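PDB 2PAJ: putative cytosine/guanine deaminase from Unidentified, which catalyses the hydrolytic deamination of 2-amino-4-hydroxypteridines such as isoxanthopterin to 2,4-dihydroxypteridines, as a zinc-dependent enzyme of the amidohydrolase superfamily. Local coordinates for residues A[106-117]-A[470-481]; A[125-133]-A[440-448]. All coordinates share one frame; numbering follows the deposited sequence.

Contact 1 of 2, residues A[106-117]-A[470-481]; sequences FRALFDERRFRL and EARRVVRELLRE
Arg114 carries this contact, laying an extended side chain among Val474, Glu477, Leu478 and Glu481 of the C-terminal helix as a knob in a hole. Its guanidinium meets the Glu481 carboxylate end-on, one nitrogen to each oxygen: Arg114 NH1 reaches Glu481 OE1 at 3.1 Å and NH2 reaches OE2, the two flat groups turned 29° apart. The NH2 of Arg114 also donates almost straight to Glu477 OE1, at 3.1 Å on the anti lone pair, while NH1 turns back within its own segment to Leu109 O. All these acceptors lie near the plane of the guanidinium, which fixes its rotation; Leu478 CD2 covers one face.

Apolar contacts flank the network. Leu117, its CG anti to the backbone N (chi1 -174°), meets Val474 tip to tip, CD2 to CG2 at 3.4 Å, and at the other end Leu109 CD1 rests 4.1 Å from both Leu478 CD2 and Glu481 CB. The margins are looser. Exposed Phe106 brings only a ring edge near Leu478 CD2, and Arg113, bent at chi2, makes a salt bridge whose hydrogen bond, NH2 to Glu470 OE2, is weak at 3.3 Å.

Helix 112-127 begins against helix 464-483, the axes of the short segments running at 128° and 11.4 Å apart. Asp111 caps this start, its OD1 accepting from Arg114 N at 2.8 Å, so this bridging residue is also held by its backbone. Two carboxylates share one guanidinium, which probably relieves repulsion between Glu477 and Glu481, one helical turn apart; solvent probably eases the excess negative charge in this partly exposed setting.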
loop_
_atom_site.group_PDB
_atom_site.type_symbol
_atom_site.label_atom_id
_atom_site.label_comp_id
_atom_site.label_asym_id
_atom_site.label_seq_id
_atom_site.Cartn_x
_atom_site.Cartn_y
_atom_site.Cartn_z
ATOM N N PHE A 106 -14.493 8.523 18.050
ATOM C CA PHE A 106 -13.962 9.290 16.920
ATOM C C PHE A 106 -14.487 8.823 15.573
ATOM O O PHE A 106 -14.971 9.626 14.778
ATOM C CB PHE A 106 -12.428 9.231 16.885
ATOM C CG PHE A 106 -11.764 10.123 17.894
ATOM C CD1 PHE A 106 -11.166 9.595 19.030
ATOM C CD2 PHE A 106 -11.770 11.501 17.718
ATOM C CE1 PHE A 106 -10.583 10.419 19.979
ATOM C CE2 PHE A 106 -11.192 12.345 18.655
ATOM C CZ PHE A 106 -10.594 11.804 19.797
ATOM N N ARG A 107 -14.389 7.526 15.315
ATOM C CA ARG A 107 -14.844 6.973 14.043
ATOM C C ARG A 107 -16.256 7.405 13.678
ATOM O O ARG A 107 -16.534 7.718 12.522
ATOM C CB ARG A 107 -14.767 5.446 14.070
ATOM C CG ARG A 107 -15.135 4.770 12.762
ATOM C CD ARG A 107 -15.136 3.286 12.963
ATOM N NE ARG A 107 -15.927 2.604 11.952
ATOM C CZ ARG A 107 -16.352 1.348 12.064
ATOM N NH1 ARG A 107 -16.057 0.636 13.154
ATOM N NH2 ARG A 107 -17.068 0.800 11.085
ATOM N N ALA A 108 -17.147 7.435 14.659
ATOM C CA ALA A 108 -18.521 7.820 14.378
ATOM C C ALA A 108 -18.666 9.296 13.995
ATOM O O ALA A 108 -19.736 9.717 13.559
ATOM C CB ALA A 108 -19.409 7.492 15.579
ATOM N N LEU A 109 -17.594 10.076 14.144
ATOM C CA LEU A 109 -17.639 11.510 13.823
ATOM C C LEU A 109 -17.208 11.834 12.395
ATOM O O LEU A 109 -17.120 13.012 12.019
ATOM C CB LEU A 109 -16.757 12.326 14.776
ATOM C CG LEU A 109 -16.726 11.984 16.262
ATOM C CD1 LEU A 109 -15.950 13.072 16.988
ATOM C CD2 LEU A 109 -18.134 11.861 16.810
ATOM N N PHE A 110 -16.919 10.808 11.600
ATOM C CA PHE A 110 -16.512 11.049 10.222
ATOM C C PHE A 110 -17.697 11.257 9.291
ATOM O O PHE A 110 -18.707 10.567 9.395
ATOM C CB PHE A 110 -15.613 9.912 9.729
ATOM C CG PHE A 110 -14.192 10.043 10.202
ATOM C CD1 PHE A 110 -13.844 9.710 11.507
ATOM C CD2 PHE A 110 -13.224 10.589 9.368
ATOM C CE1 PHE A 110 -12.567 9.926 11.976
ATOM C CE2 PHE A 110 -11.947 10.812 9.818
ATOM C CZ PHE A 110 -11.609 10.480 11.134
ATOM N N ASP A 111 -17.569 12.229 8.393
ATOM C CA ASP A 111 -18.640 12.546 7.456
ATOM C C ASP A 111 -18.082 12.685 6.039
ATOM O O ASP A 111 -17.014 12.168 5.724
ATOM C CB ASP A 111 -19.324 13.852 7.882
ATOM C CG ASP A 111 -18.526 15.094 7.489
ATOM O OD1 ASP A 111 -17.282 15.049 7.558
ATOM O OD2 ASP A 111 -19.137 16.127 7.119
ATOM N N GLU A 112 -18.822 13.379 5.187
ATOM C CA GLU A 112 -18.418 13.615 3.803
ATOM C C GLU A 112 -17.050 14.291 3.761
ATOM O O GLU A 112 -16.025 13.675 3.464
ATOM C CB GLU A 112 -19.457 14.526 3.133
ATOM C CG GLU A 112 -19.091 15.031 1.748
ATOM C CD GLU A 112 -18.914 13.898 0.760
ATOM O OE1 GLU A 112 -19.453 12.799 1.025
ATOM O OE2 GLU A 112 -18.251 14.107 -0.284
ATOM N N ARG A 113 -17.080 15.582 4.066
ATOM C CA ARG A 113 -15.921 16.452 4.091
ATOM C C ARG A 113 -14.718 15.815 4.771
ATOM O O ARG A 113 -13.633 15.720 4.188
ATOM C CB ARG A 113 -16.300 17.751 4.811
ATOM C CG ARG A 113 -15.144 18.693 5.060
ATOM C CD ARG A 113 -14.832 19.526 3.813
ATOM N NE ARG A 113 -13.410 19.883 3.734
ATOM C CZ ARG A 113 -12.463 19.117 3.186
ATOM N NH1 ARG A 113 -12.772 17.936 2.646
ATOM N NH2 ARG A 113 -11.199 19.530 3.196
ATOM N N ARG A 114 -14.923 15.383 6.009
ATOM C CA ARG A 114 -13.867 14.779 6.798
ATOM C C ARG A 114 -13.226 13.536 6.218
ATOM O O ARG A 114 -12.002 13.484 6.078
ATOM C CB ARG A 114 -14.379 14.514 8.217
ATOM C CG ARG A 114 -14.579 15.809 8.991
ATOM C CD ARG A 114 -15.189 15.600 10.361
ATOM N NE ARG A 114 -15.318 16.865 11.080
ATOM C CZ ARG A 114 -15.971 17.014 12.228
ATOM N NH1 ARG A 114 -16.565 15.977 12.801
ATOM N NH2 ARG A 114 -16.023 18.205 12.807
ATOM N N PHE A 115 -14.032 12.539 5.873
ATOM C CA PHE A 115 -13.488 11.307 5.315
ATOM C C PHE A 115 -12.598 11.650 4.132
ATOM O O PHE A 115 -11.501 11.118 3.979
ATOM C CB PHE A 115 -14.610 10.391 4.832
ATOM C CG PHE A 115 -14.134 9.030 4.396
ATOM C CD1 PHE A 115 -13.825 8.054 5.335
ATOM C CD2 PHE A 115 -13.978 8.729 3.054
ATOM C CE1 PHE A 115 -13.369 6.814 4.956
ATOM C CE2 PHE A 115 -13.519 7.485 2.656
ATOM C CZ PHE A 115 -13.214 6.521 3.610
ATOM N N ARG A 116 -13.085 12.560 3.304
ATOM C CA ARG A 116 -12.368 12.999 2.112
ATOM C C ARG A 116 -11.010 13.641 2.423
ATOM O O ARG A 116 -10.036 13.443 1.693
ATOM C CB ARG A 116 -13.254 13.986 1.357
ATOM C CG ARG A 116 -12.778 14.335 -0.019
ATOM C CD ARG A 116 -13.984 14.445 -0.908
ATOM N NE ARG A 116 -13.768 13.772 -2.178
ATOM C CZ ARG A 116 -14.749 13.299 -2.936
ATOM N NH1 ARG A 116 -16.017 13.427 -2.543
ATOM N NH2 ARG A 116 -14.464 12.703 -4.089
ATOM N N LEU A 117 -10.968 14.413 3.506
ATOM C CA LEU A 117 -9.758 15.092 3.928
ATOM C C LEU A 117 -8.712 14.101 4.424
ATOM O O LEU A 117 -7.551 14.171 4.032
ATOM C CB LEU A 117 -10.077 16.082 5.043
ATOM C CG LEU A 117 -8.924 16.977 5.490
ATOM C CD1 LEU A 117 -8.591 18.000 4.397
ATOM C CD2 LEU A 117 -9.320 17.675 6.776
ATOM N N GLU A 470 -6.412 23.363 6.892
ATOM C CA GLU A 470 -7.652 22.600 6.919
ATOM C C GLU A 470 -7.648 21.536 7.997
ATOM O O GLU A 470 -8.589 21.437 8.789
ATOM C CB GLU A 470 -7.881 21.917 5.587
ATOM C CG GLU A 470 -8.109 22.868 4.462
ATOM C CD GLU A 470 -8.861 22.210 3.342
ATOM O OE1 GLU A 470 -8.297 21.279 2.718
ATOM O OE2 GLU A 470 -10.023 22.616 3.104
ATOM N N ALA A 471 -6.587 20.726 8.004
ATOM C CA ALA A 471 -6.435 19.647 8.979
ATOM C C ALA A 471 -6.399 20.192 10.419
ATOM O O ALA A 471 -7.056 19.661 11.332
ATOM C CB ALA A 471 -5.164 18.849 8.671
ATOM N N ARG A 472 -5.646 21.270 10.607
ATOM C CA ARG A 472 -5.520 21.884 11.916
ATOM C C ARG A 472 -6.900 22.295 12.445
ATOM O O ARG A 472 -7.169 22.182 13.644
ATOM C CB ARG A 472 -4.589 23.095 11.816
ATOM C CG ARG A 472 -3.562 23.194 12.924
ATOM C CD ARG A 472 -2.638 24.370 12.697
ATOM N NE ARG A 472 -1.749 24.165 11.557
ATOM C CZ ARG A 472 -1.724 24.944 10.479
ATOM N NH1 ARG A 472 -2.548 25.983 10.390
ATOM N NH2 ARG A 472 -0.863 24.695 9.495
ATOM N N ARG A 473 -7.767 22.757 11.544
ATOM C CA ARG A 473 -9.120 23.186 11.897
ATOM C C ARG A 473 -10.027 22.013 12.250
ATOM O O ARG A 473 -10.715 22.012 13.282
ATOM C CB ARG A 473 -9.763 23.939 10.732
ATOM C CG ARG A 473 -9.245 25.339 10.478
ATOM C CD ARG A 473 -10.124 26.017 9.427
ATOM N NE ARG A 473 -9.576 27.289 8.954
ATOM C CZ ARG A 473 -10.214 28.128 8.134
ATOM N NH1 ARG A 473 -11.437 27.832 7.679
ATOM N NH2 ARG A 473 -9.635 29.280 7.779
ATOM N N VAL A 474 -10.039 21.032 11.358
ATOM C CA VAL A 474 -10.851 19.846 11.537
ATOM C C VAL A 474 -10.486 19.108 12.814
ATOM O O VAL A 474 -11.372 18.598 13.503
ATOM C CB VAL A 474 -10.684 18.893 10.356
ATOM C CG1 VAL A 474 -11.561 17.680 10.556
ATOM C CG2 VAL A 474 -11.022 19.616 9.050
ATOM N N VAL A 475 -9.187 19.049 13.125
ATOM C CA VAL A 475 -8.730 18.365 14.333
ATOM C C VAL A 475 -9.301 19.068 15.564
ATOM O O VAL A 475 -9.709 18.409 16.518
ATOM C CB VAL A 475 -7.175 18.311 14.421
ATOM C CG1 VAL A 475 -6.752 17.753 15.767
ATOM C CG2 VAL A 475 -6.620 17.430 13.314
ATOM N N ARG A 476 -9.327 20.401 15.534
ATOM C CA ARG A 476 -9.891 21.190 16.633
ATOM C C ARG A 476 -11.359 20.792 16.776
ATOM O O ARG A 476 -11.815 20.427 17.859
ATOM C CB ARG A 476 -9.839 22.691 16.322
ATOM C CG ARG A 476 -8.462 23.309 16.222
ATOM C CD ARG A 476 -8.516 24.640 15.442
ATOM N NE ARG A 476 -7.255 25.395 15.525
ATOM C CZ ARG A 476 -6.681 26.026 14.496
ATOM N NH1 ARG A 476 -7.249 25.997 13.289
ATOM N NH2 ARG A 476 -5.534 26.690 14.668
ATOM N N GLU A 477 -12.096 20.878 15.669
ATOM C CA GLU A 477 -13.512 20.519 15.649
ATOM C C GLU A 477 -13.666 19.135 16.236
ATOM O O GLU A 477 -14.460 18.907 17.146
ATOM C CB GLU A 477 -14.034 20.516 14.218
ATOM C CG GLU A 477 -14.160 21.881 13.597
ATOM C CD GLU A 477 -14.222 21.800 12.092
ATOM O OE1 GLU A 477 -14.802 20.812 11.587
ATOM O OE2 GLU A 477 -13.690 22.712 11.416
ATOM N N LEU A 478 -12.896 18.208 15.690
ATOM C CA LEU A 478 -12.900 16.834 16.149
ATOM C C LEU A 478 -12.738 16.778 17.661
ATOM O O LEU A 478 -13.551 16.189 18.381
ATOM C CB LEU A 478 -11.747 16.083 15.495
ATOM C CG LEU A 478 -12.055 15.411 14.164
ATOM C CD1 LEU A 478 -10.763 14.961 13.509
ATOM C CD2 LEU A 478 -12.971 14.231 14.415
ATOM N N LEU A 479 -11.671 17.397 18.138
ATOM C CA LEU A 479 -11.395 17.410 19.560
ATOM C C LEU A 479 -12.561 17.988 20.351
ATOM O O LEU A 479 -12.902 17.475 21.421
ATOM C CB LEU A 479 -10.110 18.196 19.834
ATOM C CG LEU A 479 -8.841 17.488 19.344
ATOM C CD1 LEU A 479 -7.623 18.385 19.519
ATOM C CD2 LEU A 479 -8.669 16.184 20.109
ATOM N N ARG A 480 -13.178 19.048 19.828
ATOM C CA ARG A 480 -14.308 19.665 20.523
ATOM C C ARG A 480 -15.453 18.678 20.615
ATOM O O ARG A 480 -15.963 18.379 21.703
ATOM C CB ARG A 480 -14.785 20.915 19.788
ATOM C CG ARG A 480 -13.947 22.149 20.059
ATOM C CD ARG A 480 -14.638 23.416 19.568
ATOM N NE ARG A 480 -14.003 24.624 20.104
ATOM C CZ ARG A 480 -14.615 25.809 20.215
ATOM N NH1 ARG A 480 -15.885 25.945 19.827
ATOM N NH2 ARG A 480 -13.972 26.861 20.724
ATOM N N GLU A 481 -15.837 18.160 19.456
ATOM C CA GLU A 481 -16.927 17.222 19.368
ATOM C C GLU A 481 -16.864 15.973 20.242
ATOM O O GLU A 481 -17.893 15.551 20.768
ATOM C CB GLU A 481 -17.133 16.851 17.912
ATOM C CG GLU A 481 -17.777 17.955 17.112
ATOM C CD GLU A 481 -17.865 17.603 15.641
ATOM O OE1 GLU A 481 -18.272 16.451 15.331
ATOM O OE2 GLU A 481 -17.541 18.473 14.798
#

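Contact 2 of 2, residues A[125-133]-A[440-448]; sequences ELARSGCAT and RPSVMALFS
Arg440 donates through NE to the carbonyl O of Arg128 at 2.8 Å, where the first helix of the amidohydrolase TIM barrel ends in a Schellman motif and turns into barrel strand 131-136. The acceptor lies close to the guanidinium plane of Arg440, although the donor stands 34° out of the carbonyl plane; a weak second bond comes from NH2. Over this grip the Arg128 guanidinium lies flat on that of Arg440, centres 4.0 Å apart and planes at 17°. The side chains cross at about a right angle, and a bend at chi3 (-74°) folds the Arg128 group back over its partner. Asp457 forms a salt bridge with Arg440 NH2, which probably eases the pairing of like charges.

Beside the arginines, aliphatic side chains pack against the backbone of the turn. Val443 CG1 comes 4.2 Å from Gly130 N. Leu446 puts CD1 3.8 Å from Ala127 O, while its CD2 lies near Gly130 O and the methyl of Ala132.

Behind this shell, the turn is shaped by Gly130 at positive phi, with Cys131 N bonded to Leu126 O and Gly130 N to Ala127 O. On the other side Met444 and Ala445 both face Val416 in a classic beta bulge where the chain turns a corner; on either side of it Val443 and Leu446 point toward the turn, both also touching Val454 of strand 451-455. At the far end Ala132 CB lies 4.2 Å from Ser448 OG, a hydroxyl that is hydrogen-bonded to Gly161 O.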
loop_
_atom_site.group_PDB
_atom_site.type_symbol
_atom_site.label_atom_id
_atom_site.label_comp_id
_atom_site.label_asym_id
_atom_site.label_seq_id
_atom_site.Cartn_x
_atom_site.Cartn_y
_atom_site.Cartn_z
ATOM N N GLU A 125 0.773 12.252 1.553
ATOM C CA GLU A 125 2.045 11.976 2.185
ATOM C C GLU A 125 2.624 10.666 1.702
ATOM O O GLU A 125 3.828 10.429 1.793
ATOM C CB GLU A 125 1.944 12.033 3.718
ATOM C CG GLU A 125 0.822 11.279 4.384
ATOM C CD GLU A 125 0.811 11.491 5.914
ATOM O OE1 GLU A 125 1.867 11.252 6.542
ATOM O OE2 GLU A 125 -0.242 11.879 6.497
ATOM N N LEU A 126 1.770 9.839 1.127
ATOM C CA LEU A 126 2.201 8.550 0.603
ATOM C C LEU A 126 2.813 8.745 -0.778
ATOM O O LEU A 126 3.765 8.068 -1.146
ATOM C CB LEU A 126 0.997 7.615 0.528
ATOM C CG LEU A 126 1.133 6.120 0.772
ATOM C CD1 LEU A 126 2.179 5.819 1.814
ATOM C CD2 LEU A 126 -0.218 5.615 1.213
ATOM N N ALA A 127 2.258 9.682 -1.534
ATOM C CA ALA A 127 2.749 9.953 -2.876
ATOM C C ALA A 127 4.114 10.620 -2.839
ATOM O O ALA A 127 4.956 10.374 -3.704
ATOM C CB ALA A 127 1.761 10.824 -3.636
ATOM N N ARG A 128 4.347 11.469 -1.842
ATOM C CA ARG A 128 5.640 12.131 -1.764
ATOM C C ARG A 128 6.705 11.309 -1.055
ATOM O O ARG A 128 7.757 11.822 -0.699
ATOM C CB ARG A 128 5.504 13.514 -1.131
ATOM C CG ARG A 128 4.463 13.603 -0.072
ATOM C CD ARG A 128 4.179 15.054 0.262
ATOM N NE ARG A 128 5.245 15.677 1.041
ATOM C CZ ARG A 128 5.763 16.871 0.776
ATOM N NH1 ARG A 128 5.329 17.577 -0.257
ATOM N NH2 ARG A 128 6.694 17.372 1.565
ATOM N N SER A 129 6.422 10.028 -0.847
ATOM C CA SER A 129 7.377 9.116 -0.231
ATOM C C SER A 129 7.721 8.121 -1.338
ATOM O O SER A 129 8.359 7.095 -1.106
ATOM C CB SER A 129 6.777 8.393 0.990
ATOM O OG SER A 129 5.953 7.308 0.619
ATOM N N GLY A 130 7.271 8.440 -2.549
ATOM C CA GLY A 130 7.554 7.601 -3.695
ATOM C C GLY A 130 6.618 6.444 -3.962
ATOM O O GLY A 130 6.891 5.620 -4.826
ATOM N N CYS A 131 5.519 6.379 -3.223
ATOM C CA CYS A 131 4.530 5.318 -3.390
ATOM C C CYS A 131 3.539 5.667 -4.510
ATOM O O CYS A 131 2.972 6.760 -4.525
ATOM C CB CYS A 131 3.791 5.110 -2.068
ATOM S SG CYS A 131 2.455 3.913 -2.122
ATOM N N ALA A 132 3.343 4.742 -5.450
ATOM C CA ALA A 132 2.422 4.974 -6.565
ATOM C C ALA A 132 1.167 4.080 -6.509
ATOM O O ALA A 132 0.131 4.399 -7.096
ATOM C CB ALA A 132 3.158 4.774 -7.883
ATOM N N THR A 133 1.277 2.962 -5.795
ATOM C CA THR A 133 0.178 2.017 -5.633
ATOM C C THR A 133 -0.156 1.938 -4.151
ATOM O O THR A 133 0.650 1.490 -3.347
ATOM C CB THR A 133 0.546 0.604 -6.115
ATOM O OG1 THR A 133 1.228 0.683 -7.368
ATOM C CG2 THR A 133 -0.708 -0.219 -6.295
ATOM N N ARG A 440 13.667 11.777 4.411
ATOM C CA ARG A 440 12.779 11.610 3.274
ATOM C C ARG A 440 13.440 12.205 2.042
ATOM O O ARG A 440 13.581 13.423 1.938
ATOM C CB ARG A 440 11.449 12.329 3.522
ATOM C CG ARG A 440 10.523 12.326 2.310
ATOM C CD ARG A 440 9.339 13.280 2.429
ATOM N NE ARG A 440 8.879 13.592 1.085
ATOM C CZ ARG A 440 9.149 14.726 0.445
ATOM N NH1 ARG A 440 9.857 15.679 1.036
ATOM N NH2 ARG A 440 8.767 14.881 -0.816
ATOM N N PRO A 441 13.858 11.360 1.088
ATOM C CA PRO A 441 14.496 11.920 -0.099
ATOM C C PRO A 441 13.560 12.800 -0.915
ATOM O O PRO A 441 12.342 12.718 -0.807
ATOM C CB PRO A 441 14.982 10.683 -0.853
ATOM C CG PRO A 441 14.026 9.642 -0.449
ATOM C CD PRO A 441 13.816 9.893 1.017
ATOM N N SER A 442 14.168 13.661 -1.714
ATOM C CA SER A 442 13.454 14.595 -2.559
ATOM C C SER A 442 13.000 13.900 -3.845
ATOM O O SER A 442 13.829 13.429 -4.620
ATOM C CB SER A 442 14.390 15.776 -2.866
ATOM O OG SER A 442 13.812 16.733 -3.732
ATOM N N VAL A 443 11.687 13.810 -4.062
ATOM C CA VAL A 443 11.168 13.186 -5.280
ATOM C C VAL A 443 11.174 14.191 -6.432
ATOM O O VAL A 443 10.240 14.981 -6.602
ATOM C CB VAL A 443 9.722 12.635 -5.104
ATOM C CG1 VAL A 443 9.754 11.272 -4.442
ATOM C CG2 VAL A 443 8.911 13.588 -4.278
ATOM N N MET A 444 12.243 14.163 -7.218
ATOM C CA MET A 444 12.341 15.071 -8.343
ATOM C C MET A 444 11.350 14.540 -9.362
ATOM O O MET A 444 10.809 15.289 -10.169
ATOM C CB MET A 444 13.781 15.090 -8.907
ATOM C CG MET A 444 14.122 13.974 -9.887
ATOM S SD MET A 444 13.931 14.477 -11.622
ATOM C CE MET A 444 15.629 14.276 -12.210
ATOM N N ALA A 445 11.086 13.241 -9.299
ATOM C CA ALA A 445 10.153 12.638 -10.240
ATOM C C ALA A 445 9.505 11.331 -9.788
ATOM O O ALA A 445 10.181 10.408 -9.352
ATOM C CB ALA A 445 10.853 12.415 -11.572
ATOM N N LEU A 446 8.181 11.271 -9.904
ATOM C CA LEU A 446 7.411 10.075 -9.575
ATOM C C LEU A 446 6.561 9.812 -10.815
ATOM O O LEU A 446 5.917 10.729 -11.332
ATOM C CB LEU A 446 6.487 10.310 -8.374
ATOM C CG LEU A 446 5.988 9.111 -7.536
ATOM C CD1 LEU A 446 4.502 9.251 -7.287
ATOM C CD2 LEU A 446 6.296 7.790 -8.217
ATOM N N PHE A 447 6.575 8.567 -11.290
ATOM C CA PHE A 447 5.803 8.163 -12.456
ATOM C C PHE A 447 4.805 7.080 -12.122
ATOM O O PHE A 447 5.150 6.080 -11.501
ATOM C CB PHE A 447 6.712 7.641 -13.560
ATOM C CG PHE A 447 7.487 8.709 -14.245
ATOM C CD1 PHE A 447 8.807 8.959 -13.906
ATOM C CD2 PHE A 447 6.879 9.490 -15.211
ATOM C CE1 PHE A 447 9.516 9.979 -14.521
ATOM C CE2 PHE A 447 7.564 10.512 -15.834
ATOM C CZ PHE A 447 8.897 10.762 -15.489
ATOM N N SER A 448 3.560 7.301 -12.537
ATOM C CA SER A 448 2.505 6.334 -12.321
ATOM C C SER A 448 1.863 6.091 -13.676
ATOM O O SER A 448 1.274 6.995 -14.288
ATOM C CB SER A 448 1.463 6.853 -11.330
ATOM O OG SER A 448 0.523 5.836 -11.019
#

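Both contacts use helix 112-127, but at opposite ends. Contact 1 joins its N-terminal start to the C-terminal helix 464-483 near the surface, its centre about 24 Å from that of the chain; contact 2 packs its C-terminal end and the following barrel strand against strand 442-448, about 13 Å from the centre. Their own centres are about 26 Å apart, and contact 2 is nested along the chain inside the loop that contact 1 closes. Arginines take part in each. In the partly buried contact 1 they pair with carboxylates across the interface, whereas in buried contact 2 one arginine stacks on another and bonds to a backbone carbonyl at a helix end, beside a patch of aliphatic packing.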